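Local atomic coordinates of peptidase M3B, oligoendopeptidase F (Enterococcus faecium, PDB entry 2QR4), a protein that probably acts as a zinc-dependent metallopeptidase of family M3, hydrolysing internal peptide bonds of oligopeptides. Residues E172-S177 with G182-S187; N403-T408 with N426-G431; S34-A39 with Q105-E110. All blocks are in the same frame, centred on the assembly; numbering follows the deposited sequence.

Contact 1: residues E172-S177 with G182-S187; sequences EIVQLS and GQLLES
Leu176 and Val174 pack against Leu184 in a small apolar contact between a β-hairpin and the helix that follows it. Strand 173-175 is the second arm of the two-stranded antiparallel hairpin with 165-167. The chain leaves this arm at Leu176, passes through Ser177 at the N-cap position and enters helix 178-185, whose last turn carries Leu184 back toward the strand. Only four residues separate the two segments, so this is a local strand-to-helix connection whose two sides meet through aliphatic side chains, with no hydrogen bond between them. The backbones stay well apart: the closest CA atoms, those of Leu176 and Leu184, are 8.9 Å from each other.

Leu184 bridges that gap. With CG anti to its own carbonyl carbon (chi1 -65°) and an extended second torsion, its side chain reaches out from the helix and puts the CD1 methyl in front. Val174 points at the helix from the strand, and its CG1 lies 4.4 Å from Leu184 CD1, a looser touch than the one Leu176 makes. Gln175, the next residue along the strand, points the other way. The backbone of Val174 pairs with Ile166 and that of Leu176 with Pro164, which fixes the arm from which these side chains project. Leu184 also rests on Ile166 and, in helix 190-206, on Val192 and Ala196; Leu176 reaches Ala196 too, so the leucine pair is buried between hairpin and helices.

Gln175 turns its amide back to its own chain, where NE2 donates to a lone pair of Leu176 O, in the carbonyl plane, at 3.2 Å. The tightest touch between strand and helix is methyl to methyl: Leu176 CD1 meets Leu184 CD1 at 3.5 Å, the two side chains crossing at a slant.

Contact 2: residues N403-T408 with N426-G431; sequences NENILT and NHYLDG
Asn405 and Thr408, one helical turn apart on helix 394-414, receive the side chain of Tyr428 from helix 418-454. Tyr428 CG stands anti to the backbone N (chi1 174°), which carries the ring across to the other helix. Asn405 differs, with CG anti to its carbonyl carbon (chi1 -77°), and brings its amide to the rim of that ring. OD1 lies near the ring plane, at the edge, 4.0 Å from Tyr428 CE1, while the amide plane is turned 62° from the ring.

Thr408 meets the root of the tyrosine: its CG2 is 4.4 Å from Tyr428 CB. Its hydroxyl is turned back to its own helix, where OG1 donates to Glu404 O at 3.1 Å from well above the carbonyl plane. The same oxygen accepts the helical bond from Thr408 N; the hydroxyl's bond is what helps fix the rotation that turns CG2 toward Tyr428. Arg569 of helix 557-579 makes a cation-pi contact with Tyr428 and also touches Thr408.

No hydrogen bond joins the two segments. The amide oxygen faces the ring's C-H rim, an approach that is probably mildly attractive, and the segments meet here through light van der Waals contact.

Contact 3: residues S34-A39 with Q105-E110; sequences SQFLNA and QYFKEE
Phe36 on helix 33-63 and Tyr106 on helix 100-109 mark the nearest approach of the two backbones, CA to CA 8.0 Å, and at Glu110 the second helix ends as the chain leaves helical backbone angles.

This is helix-to-helix packing through an aromatic pair and a leucine, joining the long helix 33-63 to the end of helix 100-109 in the all-helical N-terminal part of the chain, far from its centre. Tyr106 brings the CD2 side of its ring over one face of Phe36, with CD2 3.5 Å from Phe36 CG and displaced from the ring centre toward the rim. The planes are inclined at 43° and the centroids lie 5.1 Å apart, so the pair is oblique, neither a stack nor a T. Phe36 CG is anti to the backbone N (chi1 -173°), which throws the ring away from its helix and toward helix 100-109, where Tyr106 covers part of one face and Phe107 CE1 touches Phe36 CE2 more lightly, at 4.3 Å. The polar end of Tyr106 is satisfied without Phe36: its OH is hydrogen-bonded to Leu29 O in the loop ahead of helix 33-63.

Beside the rings, Leu37 meets Glu110, the two side chains crossing at about a right angle. Here the aliphatic part of the glutamate does the touching, CG to Leu37 CD2 at 3.7 Å. A bend at chi2 (52°) folds the glutamate, and its OE2 accepts from Lys112 N, just past the helix. Glu110 N still bonds to Tyr106 O at 2.9 Å, tying the last turn to the aromatic residue.

Around the contact, Leu113 in the loop beyond helix 100-109 touches both Phe36 and Leu37, Ala33 at the start of helix 33-63 meets Tyr106 and Glu110, and Phe107 reaches on to Arg117 and Ile120 of helix 117-124.

How the contacts relate
Along the chain the contacts come in the order 3, 1, 2, each closing before the next opens, and they share no helix or strand. Contact 3 joins helices of the N-terminal region, and its centre lies about 61 Å from that of contact 1, on the opposite side of the chain's centre, and about 51 Å from that of contact 2. Contacts 1 and 2 are closer, about 28 Å between centres and about 8 Å between nearest atoms, but do not touch. Contact 2 packs beside helix 361-379, whose HEMGH sequence matches the zinc-binding HEXXH motif, and so probably borders the catalytic core; contacts 1 and 3 knit more peripheral parts.

Contact 1: residues E172-S177 with G182-S187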
ATOM      1  N   GLU A 172      -8.040   4.150  38.532  1.00 54.06           N
ATOM      2  CA  GLU A 172      -7.223   2.995  38.178  1.00 54.22           C
ATOM      3  C   GLU A 172      -6.610   3.086  36.760  1.00 49.64           C
ATOM      4  O   GLU A 172      -7.172   3.709  35.847  1.00 43.18           O
ATOM      5  CB  GLU A 172      -8.041   1.702  38.354  1.00 58.09           C
ATOM      6  CG  GLU A 172      -8.866   1.251  37.132  1.00 57.28           C
ATOM      7  CD  GLU A 172      -9.953   2.239  36.707  1.00 65.19           C
ATOM      8  OE1 GLU A 172     -10.077   3.322  37.319  1.00 66.57           O
ATOM      9  OE2 GLU A 172     -10.689   1.925  35.745  1.00 62.46           O
ATOM     10  N   ILE A 173      -5.450   2.460  36.593  1.00 42.55           N
ATOM     11  CA  ILE A 173      -4.777   2.387  35.296  1.00 39.64           C
ATOM     12  C   ILE A 173      -5.688   1.740  34.275  1.00 44.46           C
ATOM     13  O   ILE A 173      -6.160   0.628  34.492  1.00 53.97           O
ATOM     14  CB  ILE A 173      -3.516   1.529  35.385  1.00 40.67           C
ATOM     15  CG1 ILE A 173      -2.514   2.148  36.361  1.00 44.62           C
ATOM     16  CG2 ILE A 173      -2.889   1.347  34.015  1.00 42.54           C
ATOM     17  CD1 ILE A 173      -1.394   1.216  36.744  1.00 48.96           C
ATOM     18  N   VAL A 174      -5.951   2.438  33.171  1.00 45.41           N
ATOM     19  CA  VAL A 174      -6.747   1.866  32.079  1.00 47.76           C
ATOM     20  C   VAL A 174      -5.974   1.869  30.770  1.00 47.12           C
ATOM     21  O   VAL A 174      -5.393   2.876  30.386  1.00 51.54           O
ATOM     22  CB  VAL A 174      -8.084   2.625  31.865  1.00 55.00           C
ATOM     23  CG1 VAL A 174      -8.828   2.080  30.656  1.00 48.14           C
ATOM     24  CG2 VAL A 174      -8.956   2.526  33.102  1.00 63.04           C
ATOM     25  N   GLN A 175      -5.982   0.730  30.088  1.00 52.70           N
ATOM     26  CA  GLN A 175      -5.370   0.605  28.777  1.00 52.01           C
ATOM     27  C   GLN A 175      -6.319   1.114  27.699  1.00 53.81           C
ATOM     28  O   GLN A 175      -7.414   0.584  27.534  1.00 65.55           O
ATOM     29  CB  GLN A 175      -5.038  -0.863  28.504  1.00 48.27           C
ATOM     30  CG  GLN A 175      -4.597  -1.146  27.082  1.00 52.37           C
ATOM     31  CD  GLN A 175      -3.154  -0.760  26.847  1.00 54.55           C
ATOM     32  OE1 GLN A 175      -2.236  -1.438  27.304  1.00 61.00           O
ATOM     33  NE2 GLN A 175      -2.945   0.339  26.130  1.00 61.36           N
ATOM     34  N   LEU A 176      -5.902   2.145  26.970  1.00 53.14           N
ATOM     35  CA  LEU A 176      -6.671   2.629  25.826  1.00 46.23           C
ATOM     36  C   LEU A 176      -6.634   1.617  24.689  1.00 49.94           C
ATOM     37  O   LEU A 176      -5.633   0.907  24.498  1.00 50.05           O
ATOM     38  CB  LEU A 176      -6.093   3.947  25.320  1.00 49.12           C
ATOM     39  CG  LEU A 176      -6.782   5.292  25.491  1.00 52.64           C
ATOM     40  CD1 LEU A 176      -7.725   5.329  26.662  1.00 51.30           C
ATOM     41  CD2 LEU A 176      -5.693   6.333  25.628  1.00 46.13           C
ATOM     42  N   SER A 177      -7.714   1.590  23.914  1.00 36.05           N
ATOM     43  CA  SER A 177      -7.866   0.668  22.803  1.00 45.10           C
ATOM     44  C   SER A 177      -9.121   1.062  22.052  1.00 41.73           C
ATOM     45  O   SER A 177      -9.924   1.837  22.562  1.00 51.54           O
ATOM     46  CB  SER A 177      -8.034  -0.765  23.318  1.00 35.16           C
ATOM     47  OG  SER A 177      -9.304  -0.900  23.904  1.00 44.64           O
ATOM     48  N   GLY A 182     -14.641   4.660  22.858  1.00 45.30           N
ATOM     49  CA  GLY A 182     -16.002   5.204  22.855  1.00 46.91           C
ATOM     50  C   GLY A 182     -16.666   5.302  24.217  1.00 35.02           C
ATOM     51  O   GLY A 182     -17.356   6.271  24.503  1.00 50.14           O
ATOM     52  N   GLN A 183     -16.471   4.299  25.066  1.00 45.81           N
ATOM     53  CA  GLN A 183     -17.025   4.353  26.416  1.00 55.31           C
ATOM     54  C   GLN A 183     -16.414   5.531  27.129  1.00 54.89           C
ATOM     55  O   GLN A 183     -17.112   6.303  27.784  1.00 51.32           O
ATOM     56  CB  GLN A 183     -16.676   3.109  27.234  1.00 53.77           C
ATOM     57  CG  GLN A 183     -17.291   1.803  26.779  1.00 76.19           C
ATOM     58  CD  GLN A 183     -17.055   0.703  27.807  1.00 80.97           C
ATOM     59  OE1 GLN A 183     -15.964   0.601  28.379  1.00 80.21           O
ATOM     60  NE2 GLN A 183     -18.082  -0.112  28.061  1.00 82.31           N
ATOM     61  N   LEU A 184     -15.091   5.641  27.017  1.00 53.80           N
ATOM     62  CA  LEU A 184     -14.345   6.669  27.725  1.00 44.61           C
ATOM     63  C   LEU A 184     -14.707   8.076  27.242  1.00 43.25           C
ATOM     64  O   LEU A 184     -14.741   9.006  28.041  1.00 46.76           O
ATOM     65  CB  LEU A 184     -12.846   6.415  27.640  1.00 39.68           C
ATOM     66  CG  LEU A 184     -12.359   5.145  28.344  1.00 41.68           C
ATOM     67  CD1 LEU A 184     -10.903   4.914  28.027  1.00 43.17           C
ATOM     68  CD2 LEU A 184     -12.540   5.227  29.824  1.00 35.71           C
ATOM     69  N   LEU A 185     -15.007   8.231  25.952  1.00 47.56           N
ATOM     70  CA  LEU A 185     -15.434   9.536  25.437  1.00 44.21           C
ATOM     71  C   LEU A 185     -16.818   9.951  25.943  1.00 48.35           C
ATOM     72  O   LEU A 185     -17.209  11.107  25.795  1.00 57.12           O
ATOM     73  CB  LEU A 185     -15.370   9.595  23.902  1.00 50.49           C
ATOM     74  CG  LEU A 185     -14.122  10.287  23.356  1.00 57.66           C
ATOM     75  CD1 LEU A 185     -14.199  11.789  23.520  1.00 51.14           C
ATOM     76  CD2 LEU A 185     -12.908   9.787  24.086  1.00 58.11           C
ATOM     77  N   GLU A 186     -17.546   9.019  26.553  1.00 46.70           N
ATOM     78  CA  GLU A 186     -18.904   9.303  27.018  1.00 52.83           C
ATOM     79  C   GLU A 186     -18.943   9.532  28.511  1.00 48.95           C
ATOM     80  O   GLU A 186     -19.980   9.871  29.066  1.00 50.94           O
ATOM     81  CB  GLU A 186     -19.849   8.157  26.667  1.00 53.68           C
ATOM     82  CG  GLU A 186     -20.059   7.959  25.163  1.00 66.74           C
ATOM     83  CD  GLU A 186     -20.899   6.723  24.842  1.00 68.83           C
ATOM     84  OE1 GLU A 186     -21.286   5.994  25.784  1.00 73.77           O
ATOM     85  OE2 GLU A 186     -21.164   6.480  23.646  1.00 71.85           O
ATOM     86  N   SER A 187     -17.806   9.338  29.162  1.00 49.05           N
ATOM     87  CA  SER A 187     -17.750   9.391  30.612  1.00 47.25           C
ATOM     88  C   SER A 187     -18.207  10.752  31.135  1.00 46.54           C
ATOM     89  O   SER A 187     -17.985  11.786  30.499  1.00 42.82           O
ATOM     90  CB  SER A 187     -16.325   9.085  31.083  1.00 44.91           C
ATOM     91  OG  SER A 187     -16.137   9.502  32.424  1.00 54.38           O
TER

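Contact 2: residues N403-T408 with N426-G431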
ATOM      1  N   ASN A 403     -39.236   4.725  10.486  1.00 45.28           N
ATOM      2  CA  ASN A 403     -39.956   4.247  11.665  1.00 41.79           C
ATOM      3  C   ASN A 403     -39.575   5.016  12.938  1.00 43.80           C
ATOM      4  O   ASN A 403     -40.439   5.424  13.705  1.00 47.51           O
ATOM      5  CB  ASN A 403     -39.738   2.742  11.842  1.00 45.17           C
ATOM      6  CG  ASN A 403     -40.643   1.908  10.937  1.00 53.34           C
ATOM      7  OD1 ASN A 403     -41.419   2.441  10.147  1.00 54.73           O
ATOM      8  ND2 ASN A 403     -40.556   0.592  11.065  1.00 52.86           N
ATOM      9  N   GLU A 404     -38.279   5.227  13.142  1.00 40.44           N
ATOM     10  CA  GLU A 404     -37.787   6.021  14.260  1.00 54.26           C
ATOM     11  C   GLU A 404     -38.362   7.439  14.211  1.00 51.40           C
ATOM     12  O   GLU A 404     -38.793   7.999  15.236  1.00 48.09           O
ATOM     13  CB  GLU A 404     -36.259   6.077  14.241  1.00 45.91           C
ATOM     14  CG  GLU A 404     -35.564   4.979  15.044  1.00 69.02           C
ATOM     15  CD  GLU A 404     -34.066   5.261  15.250  1.00 76.61           C
ATOM     16  OE1 GLU A 404     -33.402   5.711  14.287  1.00 83.64           O
ATOM     17  OE2 GLU A 404     -33.554   5.036  16.373  1.00 75.74           O
ATOM     18  N   ASN A 405     -38.372   8.011  13.011  1.00 42.40           N
ATOM     19  CA  ASN A 405     -38.976   9.325  12.792  1.00 43.75           C
ATOM     20  C   ASN A 405     -40.420   9.359  13.243  1.00 43.75           C
ATOM     21  O   ASN A 405     -40.860  10.321  13.875  1.00 42.85           O
ATOM     22  CB  ASN A 405     -38.860   9.746  11.324  1.00 35.99           C
ATOM     23  CG  ASN A 405     -37.451  10.223  10.969  1.00 46.85           C
ATOM     24  OD1 ASN A 405     -36.693  10.624  11.847  1.00 54.73           O
ATOM     25  ND2 ASN A 405     -37.100  10.172   9.686  1.00 45.65           N
ATOM     26  N   ILE A 406     -41.148   8.289  12.935  1.00 38.67           N
ATOM     27  CA  ILE A 406     -42.556   8.219  13.250  1.00 37.46           C
ATOM     28  C   ILE A 406     -42.765   8.048  14.752  1.00 42.21           C
ATOM     29  O   ILE A 406     -43.700   8.612  15.317  1.00 48.76           O
ATOM     30  CB  ILE A 406     -43.248   7.115  12.434  1.00 44.37           C
ATOM     31  CG1 ILE A 406     -43.300   7.521  10.958  1.00 40.81           C
ATOM     32  CG2 ILE A 406     -44.660   6.859  12.941  1.00 28.91           C
ATOM     33  CD1 ILE A 406     -43.861   6.432  10.048  1.00 36.82           C
ATOM     34  N   LEU A 407     -41.875   7.309  15.408  1.00 46.75           N
ATOM     35  CA  LEU A 407     -41.944   7.176  16.871  1.00 47.21           C
ATOM     36  C   LEU A 407     -41.565   8.471  17.592  1.00 44.67           C
ATOM     37  O   LEU A 407     -42.191   8.840  18.585  1.00 43.43           O
ATOM     38  CB  LEU A 407     -41.052   6.041  17.371  1.00 47.86           C
ATOM     39  CG  LEU A 407     -40.754   6.131  18.870  1.00 40.69           C
ATOM     40  CD1 LEU A 407     -41.950   5.654  19.694  1.00 37.76           C
ATOM     41  CD2 LEU A 407     -39.505   5.355  19.222  1.00 38.34           C
ATOM     42  N   THR A 408     -40.537   9.157  17.097  1.00 35.81           N
ATOM     43  CA  THR A 408     -40.177  10.462  17.653  1.00 37.61           C
ATOM     44  C   THR A 408     -41.346  11.440  17.608  1.00 40.66           C
ATOM     45  O   THR A 408     -41.690  12.057  18.612  1.00 45.66           O
ATOM     46  CB  THR A 408     -39.016  11.094  16.910  1.00 36.88           C
ATOM     47  OG1 THR A 408     -37.857  10.264  17.052  1.00 41.58           O
ATOM     48  CG2 THR A 408     -38.739  12.491  17.467  1.00 32.72           C
ATOM     49  N   ASN A 426     -33.545  16.138  22.133  1.00 35.50           N
ATOM     50  CA  ASN A 426     -32.090  16.074  22.020  1.00 41.01           C
ATOM     51  C   ASN A 426     -31.571  14.768  21.395  1.00 37.07           C
ATOM     52  O   ASN A 426     -30.592  14.772  20.658  1.00 48.05           O
ATOM     53  CB  ASN A 426     -31.437  16.334  23.374  1.00 37.55           C
ATOM     54  CG  ASN A 426     -29.938  16.315  23.299  1.00 45.90           C
ATOM     55  OD1 ASN A 426     -29.314  15.326  23.666  1.00 50.26           O
ATOM     56  ND2 ASN A 426     -29.342  17.399  22.803  1.00 40.34           N
ATOM     57  N   HIS A 427     -32.240  13.662  21.681  1.00 36.70           N
ATOM     58  CA  HIS A 427     -31.937  12.391  21.045  1.00 41.91           C
ATOM     59  C   HIS A 427     -32.025  12.536  19.520  1.00 44.52           C
ATOM     60  O   HIS A 427     -31.142  12.072  18.796  1.00 44.00           O
ATOM     61  CB  HIS A 427     -32.906  11.323  21.567  1.00 41.11           C
ATOM     62  CG  HIS A 427     -32.870  10.023  20.817  1.00 58.03           C
ATOM     63  ND1 HIS A 427     -31.937   9.039  21.070  1.00 54.30           N
ATOM     64  CD2 HIS A 427     -33.685   9.531  19.852  1.00 53.15           C
ATOM     65  CE1 HIS A 427     -32.168   8.002  20.284  1.00 48.68           C
ATOM     66  NE2 HIS A 427     -33.226   8.274  19.536  1.00 52.58           N
ATOM     67  N   TYR A 428     -33.083  13.195  19.041  1.00 43.61           N
ATOM     68  CA  TYR A 428     -33.248  13.458  17.607  1.00 40.31           C
ATOM     69  C   TYR A 428     -32.154  14.392  17.056  1.00 45.29           C
ATOM     70  O   TYR A 428     -31.587  14.133  15.991  1.00 40.13           O
ATOM     71  CB  TYR A 428     -34.632  14.055  17.289  1.00 36.39           C
ATOM     72  CG  TYR A 428     -34.760  14.478  15.834  1.00 39.34           C
ATOM     73  CD1 TYR A 428     -35.027  13.534  14.838  1.00 33.40           C
ATOM     74  CD2 TYR A 428     -34.573  15.815  15.445  1.00 37.27           C
ATOM     75  CE1 TYR A 428     -35.120  13.900  13.508  1.00 39.41           C
ATOM     76  CE2 TYR A 428     -34.673  16.198  14.101  1.00 31.59           C
ATOM     77  CZ  TYR A 428     -34.938  15.233  13.144  1.00 40.96           C
ATOM     78  OH  TYR A 428     -35.038  15.582  11.822  1.00 44.16           O
ATOM     79  N   LEU A 429     -31.864  15.481  17.768  1.00 37.45           N
ATOM     80  CA  LEU A 429     -30.911  16.462  17.237  1.00 41.57           C
ATOM     81  C   LEU A 429     -29.546  15.818  17.188  1.00 42.72           C
ATOM     82  O   LEU A 429     -28.752  16.075  16.286  1.00 45.10           O
ATOM     83  CB  LEU A 429     -30.895  17.751  18.066  1.00 39.84           C
ATOM     84  CG  LEU A 429     -32.239  18.491  18.154  1.00 39.31           C
ATOM     85  CD1 LEU A 429     -32.249  19.475  19.307  1.00 31.77           C
ATOM     86  CD2 LEU A 429     -32.554  19.184  16.846  1.00 31.65           C
ATOM     87  N   ASP A 430     -29.302  14.940  18.152  1.00 44.99           N
ATOM     88  CA  ASP A 430     -28.037  14.260  18.253  1.00 42.47           C
ATOM     89  C   ASP A 430     -27.803  13.282  17.096  1.00 44.03           C
ATOM     90  O   ASP A 430     -26.742  13.300  16.456  1.00 47.56           O
ATOM     91  CB  ASP A 430     -27.942  13.551  19.591  1.00 51.32           C
ATOM     92  CG  ASP A 430     -26.568  13.027  19.861  1.00 60.43           C
ATOM     93  OD1 ASP A 430     -25.617  13.844  19.842  1.00 57.06           O
ATOM     94  OD2 ASP A 430     -26.446  11.804  20.084  1.00 61.51           O
ATOM     95  N   GLY A 431     -28.791  12.433  16.826  1.00 43.13           N
ATOM     96  CA  GLY A 431     -28.728  11.531  15.680  1.00 38.75           C
ATOM     97  C   GLY A 431     -28.540  12.320  14.394  1.00 46.66           C
ATOM     98  O   GLY A 431     -27.785  11.911  13.513  1.00 45.13           O
TER

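Contact 3: residues S34-A39 with Q105-E110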
ATOM      1  N   SER A  34     -28.122 -18.849 -27.871  1.00 39.88           N
ATOM      2  CA  SER A  34     -27.846 -19.981 -27.001  1.00 37.77           C
ATOM      3  C   SER A  34     -26.451 -19.856 -26.395  1.00 43.49           C
ATOM      4  O   SER A  34     -26.285 -19.924 -25.181  1.00 56.06           O
ATOM      5  CB  SER A  34     -27.982 -21.280 -27.808  1.00 46.31           C
ATOM      6  OG  SER A  34     -27.790 -22.426 -27.007  1.00 53.66           O
ATOM      7  N   GLN A  35     -25.452 -19.639 -27.245  1.00 40.84           N
ATOM      8  CA  GLN A  35     -24.072 -19.559 -26.801  1.00 37.31           C
ATOM      9  C   GLN A  35     -23.883 -18.346 -25.920  1.00 42.81           C
ATOM     10  O   GLN A  35     -23.063 -18.351 -24.998  1.00 39.68           O
ATOM     11  CB  GLN A  35     -23.132 -19.476 -27.998  1.00 42.95           C
ATOM     12  CG  GLN A  35     -22.991 -20.776 -28.773  1.00 50.93           C
ATOM     13  CD  GLN A  35     -24.101 -20.991 -29.798  1.00 57.03           C
ATOM     14  OE1 GLN A  35     -25.128 -20.305 -29.789  1.00 60.65           O
ATOM     15  NE2 GLN A  35     -23.892 -21.951 -30.690  1.00 55.97           N
ATOM     16  N   PHE A  36     -24.658 -17.309 -26.219  1.00 41.89           N
ATOM     17  CA  PHE A  36     -24.613 -16.055 -25.482  1.00 43.25           C
ATOM     18  C   PHE A  36     -25.160 -16.296 -24.075  1.00 45.40           C
ATOM     19  O   PHE A  36     -24.568 -15.875 -23.086  1.00 46.44           O
ATOM     20  CB  PHE A  36     -25.452 -15.013 -26.225  1.00 44.99           C
ATOM     21  CG  PHE A  36     -25.366 -13.629 -25.657  1.00 38.71           C
ATOM     22  CD1 PHE A  36     -24.251 -12.842 -25.877  1.00 44.42           C
ATOM     23  CD2 PHE A  36     -26.428 -13.095 -24.941  1.00 45.18           C
ATOM     24  CE1 PHE A  36     -24.176 -11.548 -25.360  1.00 51.22           C
ATOM     25  CE2 PHE A  36     -26.359 -11.807 -24.418  1.00 44.65           C
ATOM     26  CZ  PHE A  36     -25.232 -11.033 -24.627  1.00 44.48           C
ATOM     27  N   LEU A  37     -26.279 -17.007 -24.003  1.00 43.88           N
ATOM     28  CA  LEU A  37     -26.899 -17.367 -22.736  1.00 36.91           C
ATOM     29  C   LEU A  37     -25.962 -18.226 -21.910  1.00 41.54           C
ATOM     30  O   LEU A  37     -25.796 -17.995 -20.716  1.00 43.86           O
ATOM     31  CB  LEU A  37     -28.223 -18.114 -22.977  1.00 26.90           C
ATOM     32  CG  LEU A  37     -29.003 -18.596 -21.745  1.00 26.95           C
ATOM     33  CD1 LEU A  37     -29.291 -17.460 -20.778  1.00 29.76           C
ATOM     34  CD2 LEU A  37     -30.300 -19.283 -22.145  1.00 27.16           C
ATOM     35  N   ASN A  38     -25.348 -19.217 -22.547  1.00 37.13           N
ATOM     36  CA  ASN A  38     -24.467 -20.128 -21.823  1.00 41.47           C
ATOM     37  C   ASN A  38     -23.257 -19.402 -21.235  1.00 38.37           C
ATOM     38  O   ASN A  38     -22.842 -19.682 -20.114  1.00 47.32           O
ATOM     39  CB  ASN A  38     -24.045 -21.307 -22.711  1.00 38.82           C
ATOM     40  CG  ASN A  38     -25.231 -22.156 -23.145  1.00 49.78           C
ATOM     41  OD1 ASN A  38     -26.189 -22.331 -22.394  1.00 43.26           O
ATOM     42  ND2 ASN A  38     -25.177 -22.675 -24.366  1.00 55.96           N
ATOM     43  N   ALA A  39     -22.705 -18.458 -21.986  1.00 39.27           N
ATOM     44  CA  ALA A  39     -21.591 -17.645 -21.495  1.00 39.63           C
ATOM     45  C   ALA A  39     -21.978 -16.816 -20.267  1.00 32.13           C
ATOM     46  O   ALA A  39     -21.265 -16.798 -19.267  1.00 38.74           O
ATOM     47  CB  ALA A  39     -21.054 -16.738 -22.612  1.00 26.27           C
ATOM     48  N   GLN A 105     -31.692  -8.698 -30.127  1.00 51.08           N
ATOM     49  CA  GLN A 105     -32.179  -9.665 -31.104  1.00 48.63           C
ATOM     50  C   GLN A 105     -32.063 -11.077 -30.526  1.00 54.84           C
ATOM     51  O   GLN A 105     -32.901 -11.944 -30.793  1.00 57.40           O
ATOM     52  CB  GLN A 105     -31.406  -9.539 -32.421  1.00 44.03           C
ATOM     53  CG  GLN A 105     -31.964 -10.371 -33.570  1.00 48.81           C
ATOM     54  CD  GLN A 105     -33.483 -10.365 -33.621  1.00 54.89           C
ATOM     55  OE1 GLN A 105     -34.108 -11.416 -33.750  1.00 53.83           O
ATOM     56  NE2 GLN A 105     -34.085  -9.180 -33.506  1.00 50.94           N
ATOM     57  N   TYR A 106     -31.018 -11.292 -29.726  1.00 53.08           N
ATOM     58  CA  TYR A 106     -30.821 -12.548 -29.008  1.00 46.25           C
ATOM     59  C   TYR A 106     -31.932 -12.755 -27.980  1.00 45.92           C
ATOM     60  O   TYR A 106     -32.355 -13.882 -27.724  1.00 45.55           O
ATOM     61  CB  TYR A 106     -29.484 -12.533 -28.268  1.00 46.05           C
ATOM     62  CG  TYR A 106     -28.252 -12.884 -29.076  1.00 41.09           C
ATOM     63  CD1 TYR A 106     -28.339 -13.565 -30.288  1.00 35.04           C
ATOM     64  CD2 TYR A 106     -26.986 -12.571 -28.587  1.00 39.11           C
ATOM     65  CE1 TYR A 106     -27.187 -13.897 -31.005  1.00 34.90           C
ATOM     66  CE2 TYR A 106     -25.838 -12.900 -29.289  1.00 39.17           C
ATOM     67  CZ  TYR A 106     -25.939 -13.563 -30.490  1.00 44.43           C
ATOM     68  OH  TYR A 106     -24.777 -13.876 -31.161  1.00 45.14           O
ATOM     69  N   PHE A 107     -32.382 -11.659 -27.377  1.00 49.44           N
ATOM     70  CA  PHE A 107     -33.448 -11.704 -26.378  1.00 46.22           C
ATOM     71  C   PHE A 107     -34.800 -12.110 -26.961  1.00 48.19           C
ATOM     72  O   PHE A 107     -35.583 -12.785 -26.294  1.00 51.79           O
ATOM     73  CB  PHE A 107     -33.553 -10.368 -25.639  1.00 42.01           C
ATOM     74  CG  PHE A 107     -32.534 -10.209 -24.541  1.00 43.88           C
ATOM     75  CD1 PHE A 107     -31.186 -10.138 -24.835  1.00 49.38           C
ATOM     76  CD2 PHE A 107     -32.924 -10.140 -23.217  1.00 39.08           C
ATOM     77  CE1 PHE A 107     -30.245  -9.995 -23.821  1.00 47.43           C
ATOM     78  CE2 PHE A 107     -31.992 -10.002 -22.206  1.00 33.97           C
ATOM     79  CZ  PHE A 107     -30.655  -9.930 -22.505  1.00 44.64           C
ATOM     80  N   LYS A 108     -35.079 -11.698 -28.194  1.00 46.75           N
ATOM     81  CA  LYS A 108     -36.292 -12.140 -28.866  1.00 50.55           C
ATOM     82  C   LYS A 108     -36.227 -13.644 -29.083  1.00 53.53           C
ATOM     83  O   LYS A 108     -37.217 -14.351 -28.894  1.00 58.52           O
ATOM     84  CB  LYS A 108     -36.472 -11.436 -30.212  1.00 54.72           C
ATOM     85  CG  LYS A 108     -37.090 -10.049 -30.130  1.00 59.35           C
ATOM     86  CD  LYS A 108     -37.753  -9.678 -31.448  1.00 63.40           C
ATOM     87  CE  LYS A 108     -38.751 -10.754 -31.869  1.00 70.50           C
ATOM     88  NZ  LYS A 108     -39.462 -10.411 -33.129  1.00 69.10           N
ATOM     89  N   GLU A 109     -35.052 -14.129 -29.472  1.00 53.08           N
ATOM     90  CA  GLU A 109     -34.871 -15.540 -29.815  1.00 55.96           C
ATOM     91  C   GLU A 109     -34.889 -16.460 -28.593  1.00 55.54           C
ATOM     92  O   GLU A 109     -35.319 -17.605 -28.685  1.00 52.13           O
ATOM     93  CB  GLU A 109     -33.570 -15.741 -30.604  1.00 58.50           C
ATOM     94  CG  GLU A 109     -33.386 -14.753 -31.749  1.00 62.16           C
ATOM     95  CD  GLU A 109     -32.189 -15.066 -32.630  1.00 62.91           C
ATOM     96  OE1 GLU A 109     -32.283 -14.801 -33.850  1.00 66.78           O
ATOM     97  OE2 GLU A 109     -31.166 -15.574 -32.115  1.00 55.59           O
ATOM     98  N   GLU A 110     -34.415 -15.961 -27.456  1.00 58.26           N
ATOM     99  CA  GLU A 110     -34.287 -16.795 -26.261  1.00 54.00           C
ATOM    100  C   GLU A 110     -34.801 -16.103 -25.001  1.00 48.57           C
ATOM    101  O   GLU A 110     -34.024 -15.515 -24.250  1.00 53.85           O
ATOM    102  CB  GLU A 110     -32.832 -17.250 -26.071  1.00 43.49           C
ATOM    103  CG  GLU A 110     -32.578 -18.062 -24.804  1.00 51.82           C
ATOM    104  CD  GLU A 110     -33.529 -19.248 -24.637  1.00 47.25           C
ATOM    105  OE1 GLU A 110     -33.046 -20.396 -24.610  1.00 50.41           O
ATOM    106  OE2 GLU A 110     -34.752 -19.034 -24.528  1.00 44.50           O
TER